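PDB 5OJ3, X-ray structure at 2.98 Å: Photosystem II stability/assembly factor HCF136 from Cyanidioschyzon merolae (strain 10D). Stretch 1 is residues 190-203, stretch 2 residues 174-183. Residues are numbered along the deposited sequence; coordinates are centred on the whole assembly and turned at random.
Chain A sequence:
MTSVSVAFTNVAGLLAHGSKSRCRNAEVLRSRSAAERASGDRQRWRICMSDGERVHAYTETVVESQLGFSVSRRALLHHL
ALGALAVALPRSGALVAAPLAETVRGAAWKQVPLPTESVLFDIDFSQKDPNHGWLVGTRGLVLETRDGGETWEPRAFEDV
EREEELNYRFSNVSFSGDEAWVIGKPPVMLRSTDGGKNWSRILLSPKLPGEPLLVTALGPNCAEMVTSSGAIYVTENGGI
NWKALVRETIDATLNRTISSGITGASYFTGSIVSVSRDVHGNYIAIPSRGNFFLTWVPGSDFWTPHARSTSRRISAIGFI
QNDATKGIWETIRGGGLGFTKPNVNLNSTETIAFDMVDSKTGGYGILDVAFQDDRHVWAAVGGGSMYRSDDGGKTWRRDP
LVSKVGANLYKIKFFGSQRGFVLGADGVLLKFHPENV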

# COMPACT_ATOMS: atom_id res chain seq x y z
N LEU A 190 7.47 -13.28 9.78
CA LEU A 190 7.85 -13.23 11.18
C LEU A 190 6.82 -12.40 11.94
O LEU A 190 6.20 -11.50 11.37
CB LEU A 190 9.24 -12.61 11.38
CG LEU A 190 10.44 -13.23 10.66
CD1 LEU A 190 10.67 -12.55 9.33
CD2 LEU A 190 11.69 -13.15 11.53
N ARG A 191 6.66 -12.72 13.22
CA ARG A 191 5.86 -11.88 14.09
C ARG A 191 6.52 -11.82 15.46
O ARG A 191 7.30 -12.70 15.84
CB ARG A 191 4.41 -12.37 14.23
CG ARG A 191 4.23 -13.66 15.02
CD ARG A 191 2.76 -14.01 15.14
NE ARG A 191 2.21 -13.72 16.46
CZ ARG A 191 1.95 -14.65 17.37
NH1 ARG A 191 2.19 -15.93 17.10
NH2 ARG A 191 1.46 -14.32 18.56
N SER A 192 6.19 -10.76 16.18
CA SER A 192 6.56 -10.61 17.57
C SER A 192 5.34 -10.10 18.31
O SER A 192 4.64 -9.20 17.83
CB SER A 192 7.74 -9.65 17.76
OG SER A 192 7.37 -8.30 17.51
N THR A 193 5.10 -10.67 19.48
CA THR A 193 4.05 -10.22 20.38
C THR A 193 4.62 -9.37 21.51
O THR A 193 3.91 -9.09 22.48
CB THR A 193 3.27 -11.43 20.92
OG1 THR A 193 2.27 -11.01 21.86
CG2 THR A 193 4.23 -12.42 21.58
N ASP A 194 5.87 -8.92 21.37
CA ASP A 194 6.54 -8.19 22.44
C ASP A 194 6.87 -6.75 22.04
O ASP A 194 7.60 -6.06 22.75
CB ASP A 194 7.82 -8.91 22.85
CG ASP A 194 7.65 -10.43 22.88
OD1 ASP A 194 7.01 -10.96 23.80
OD2 ASP A 194 8.14 -11.08 21.93
N GLY A 195 6.30 -6.27 20.93
CA GLY A 195 6.75 -5.04 20.33
C GLY A 195 8.04 -5.16 19.55
O GLY A 195 8.38 -4.24 18.80
N GLY A 196 8.78 -6.26 19.70
CA GLY A 196 9.98 -6.46 18.92
C GLY A 196 11.11 -7.12 19.70
O GLY A 196 12.16 -7.40 19.12
N LYS A 197 10.91 -7.33 21.01
CA LYS A 197 11.91 -8.00 21.84
C LYS A 197 12.40 -9.29 21.20
O LYS A 197 13.60 -9.55 21.13
CB LYS A 197 11.31 -8.31 23.21
CG LYS A 197 11.30 -7.18 24.20
CD LYS A 197 11.78 -7.68 25.54
CE LYS A 197 12.66 -6.67 26.22
NZ LYS A 197 13.25 -7.21 27.48
N ASN A 198 11.47 -10.10 20.70
CA ASN A 198 11.78 -11.45 20.25
C ASN A 198 10.84 -11.79 19.11
O ASN A 198 9.62 -11.64 19.24
CB ASN A 198 11.62 -12.46 21.39
CG ASN A 198 12.77 -12.41 22.38
OD1 ASN A 198 13.80 -13.06 22.17
ND2 ASN A 198 12.61 -11.66 23.46
N TRP A 199 11.40 -12.24 18.00
CA TRP A 199 10.64 -12.55 16.80
C TRP A 199 10.69 -14.04 16.51
O TRP A 199 11.63 -14.73 16.90
CB TRP A 199 11.18 -11.76 15.61
CG TRP A 199 11.14 -10.28 15.82
CD1 TRP A 199 11.99 -9.53 16.57
CD2 TRP A 199 10.19 -9.36 15.25
NE1 TRP A 199 11.63 -8.20 16.52
CE2 TRP A 199 10.53 -8.07 15.71
CE3 TRP A 199 9.09 -9.51 14.40
CZ2 TRP A 199 9.81 -6.94 15.35
CZ3 TRP A 199 8.38 -8.38 14.04
CH2 TRP A 199 8.74 -7.12 14.52
N SER A 200 9.67 -14.53 15.82
CA SER A 200 9.55 -15.95 15.53
C SER A 200 9.28 -16.14 14.04
O SER A 200 8.40 -15.50 13.48
CB SER A 200 8.42 -16.59 16.35
OG SER A 200 8.72 -16.54 17.74
N ARG A 201 10.06 -17.01 13.41
CA ARG A 201 9.83 -17.37 12.02
C ARG A 201 8.51 -18.12 11.88
O ARG A 201 8.07 -18.82 12.80
CB ARG A 201 10.98 -18.21 11.48
CG ARG A 201 11.53 -19.17 12.53
CD ARG A 201 13.03 -19.41 12.39
NE ARG A 201 13.83 -18.18 12.46
CZ ARG A 201 13.95 -17.39 13.52
NH1 ARG A 201 13.34 -17.68 14.67
NH2 ARG A 201 14.70 -16.30 13.44
N ILE A 202 7.86 -17.95 10.73
CA ILE A 202 6.58 -18.61 10.45
C ILE A 202 6.70 -19.28 9.08
O ILE A 202 6.88 -18.59 8.07
CB ILE A 202 5.40 -17.63 10.49
CG1 ILE A 202 4.95 -17.43 11.94
CG2 ILE A 202 4.22 -18.16 9.68
CD1 ILE A 202 4.46 -16.04 12.25
N LEU A 203 6.65 -20.60 9.06
CA LEU A 203 6.76 -21.34 7.81
C LEU A 203 5.48 -21.22 6.99
O LEU A 203 4.37 -21.31 7.53
CB LEU A 203 7.07 -22.81 8.07
CG LEU A 203 7.24 -23.64 6.79
CD1 LEU A 203 8.57 -23.32 6.12
CD2 LEU A 203 7.09 -25.12 7.07
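Stretch 2 (174-183) SFSGDEAWVI

The side chain of Arg-191 is held in two ways by stretch 2. Its CD lies over one face of the Trp-181 indole, 3.6 Å from the centroid of the six-membered ring and 17° off the ring normal, a CH-pi geometry; its guanidinium meets Glu-179 in a salt bridge, with Arg-191 NH2 2.6 Å from Glu-179 OE2. Arg-191 NE also reaches Glu-179 OE2 at 2.9 Å, but the angles at hydrogen, 122° for NH2 and 119° for NE, make both hydrogen bonds weak.

The backbone frame is an antiparallel ladder. Strand 179-183 runs at 166° to strand 190-192, with a closest axial approach of 4.7 Å. Ala-180 N donates to Ser-192 O at 2.8 Å and Ser-192 N to Ala-180 O at 3.0 Å; Val-182 N donates to Leu-190 O at 2.8 Å and Leu-190 N to Val-182 O at 2.9 Å. Angles of 155° to 173° support all four. Between these pairs, Arg-191 faces Trp-181 in a non-hydrogen-bonded pair, CA to CA 4.3 Å, which puts both side chains on one face of the sheet. Ile-202 adds to that side, its CD1 4.0 Å from Trp-181 CZ3.

Ala-180 and Val-182 project from the other face, where the Trp-199 ring packs against them: CZ3 lies 3.4 Å from Val-182 CG2 and CH2 4.0 Å from Ala-180 CB.

Stretch 2 enters as strand 174-176 and reverses through a type II' turn from Ser-176 to Glu-179. Beside this turn, Gly-195 N makes a weak hydrogen bond to Asp-178 O at 3.1 Å. An ideal CB on Gly-195 would lie 2.8 Å from Asp-178 OD2, a clash, and its backbone angles independently call for glycine.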

# COMPACT_ATOMS: atom_id res chain seq x y z
N SER A 174 3.20 -4.64 10.19
CA SER A 174 1.82 -4.32 10.58
C SER A 174 1.60 -4.64 12.05
O SER A 174 1.93 -5.75 12.50
CB SER A 174 0.82 -5.08 9.70
OG SER A 174 -0.51 -4.82 10.11
N PHE A 175 1.01 -3.70 12.78
CA PHE A 175 0.80 -3.80 14.22
C PHE A 175 -0.68 -3.95 14.56
O PHE A 175 -1.55 -3.39 13.90
CB PHE A 175 1.34 -2.57 14.95
CG PHE A 175 2.73 -2.75 15.51
CD1 PHE A 175 2.92 -3.35 16.74
CD2 PHE A 175 3.83 -2.29 14.81
CE1 PHE A 175 4.20 -3.50 17.26
CE2 PHE A 175 5.11 -2.44 15.32
CZ PHE A 175 5.29 -3.04 16.55
N SER A 176 -0.94 -4.72 15.62
CA SER A 176 -2.23 -4.71 16.31
C SER A 176 -1.95 -4.87 17.79
O SER A 176 -1.38 -5.89 18.21
CB SER A 176 -3.16 -5.81 15.82
OG SER A 176 -4.36 -5.82 16.57
N GLY A 177 -2.35 -3.88 18.59
CA GLY A 177 -1.98 -3.87 19.99
C GLY A 177 -0.49 -3.64 20.15
O GLY A 177 -0.00 -2.53 19.94
N ASP A 178 0.23 -4.69 20.53
CA ASP A 178 1.69 -4.68 20.52
C ASP A 178 2.24 -5.80 19.65
O ASP A 178 3.46 -6.01 19.61
CB ASP A 178 2.23 -4.78 21.95
CG ASP A 178 3.61 -4.17 22.09
OD1 ASP A 178 3.78 -2.99 21.72
OD2 ASP A 178 4.52 -4.86 22.58
N GLU A 179 1.37 -6.52 18.95
CA GLU A 179 1.75 -7.63 18.09
C GLU A 179 2.04 -7.10 16.69
O GLU A 179 1.23 -6.38 16.11
CB GLU A 179 0.62 -8.66 18.05
CG GLU A 179 0.99 -10.06 17.61
CD GLU A 179 -0.13 -11.04 17.88
OE1 GLU A 179 -1.23 -10.60 18.29
OE2 GLU A 179 0.07 -12.26 17.68
N ALA A 180 3.20 -7.47 16.14
CA ALA A 180 3.64 -6.99 14.84
C ALA A 180 3.90 -8.16 13.91
O ALA A 180 4.39 -9.21 14.34
CB ALA A 180 4.90 -6.14 14.96
N TRP A 181 3.56 -7.99 12.63
CA TRP A 181 3.78 -8.99 11.60
C TRP A 181 4.61 -8.39 10.48
O TRP A 181 4.34 -7.27 10.03
CB TRP A 181 2.45 -9.51 11.03
CG TRP A 181 1.54 -10.15 12.04
CD1 TRP A 181 0.83 -9.52 13.02
CD2 TRP A 181 1.20 -11.54 12.13
NE1 TRP A 181 0.09 -10.43 13.73
CE2 TRP A 181 0.30 -11.68 13.20
CE3 TRP A 181 1.58 -12.68 11.42
CZ2 TRP A 181 -0.23 -12.91 13.58
CZ3 TRP A 181 1.06 -13.91 11.80
CH2 TRP A 181 0.16 -14.01 12.87
N VAL A 182 5.62 -9.13 10.02
CA VAL A 182 6.49 -8.72 8.92
C VAL A 182 6.51 -9.83 7.88
O VAL A 182 6.49 -11.02 8.22
CB VAL A 182 7.93 -8.41 9.40
CG1 VAL A 182 8.67 -7.57 8.38
CG2 VAL A 182 7.90 -7.72 10.75
N ILE A 183 6.54 -9.45 6.60
CA ILE A 183 6.74 -10.40 5.52
C ILE A 183 7.81 -9.87 4.58
O ILE A 183 8.12 -8.67 4.56
CB ILE A 183 5.44 -10.70 4.72
CG1 ILE A 183 5.07 -9.54 3.81
CG2 ILE A 183 4.30 -11.05 5.66
CD1 ILE A 183 3.67 -9.66 3.23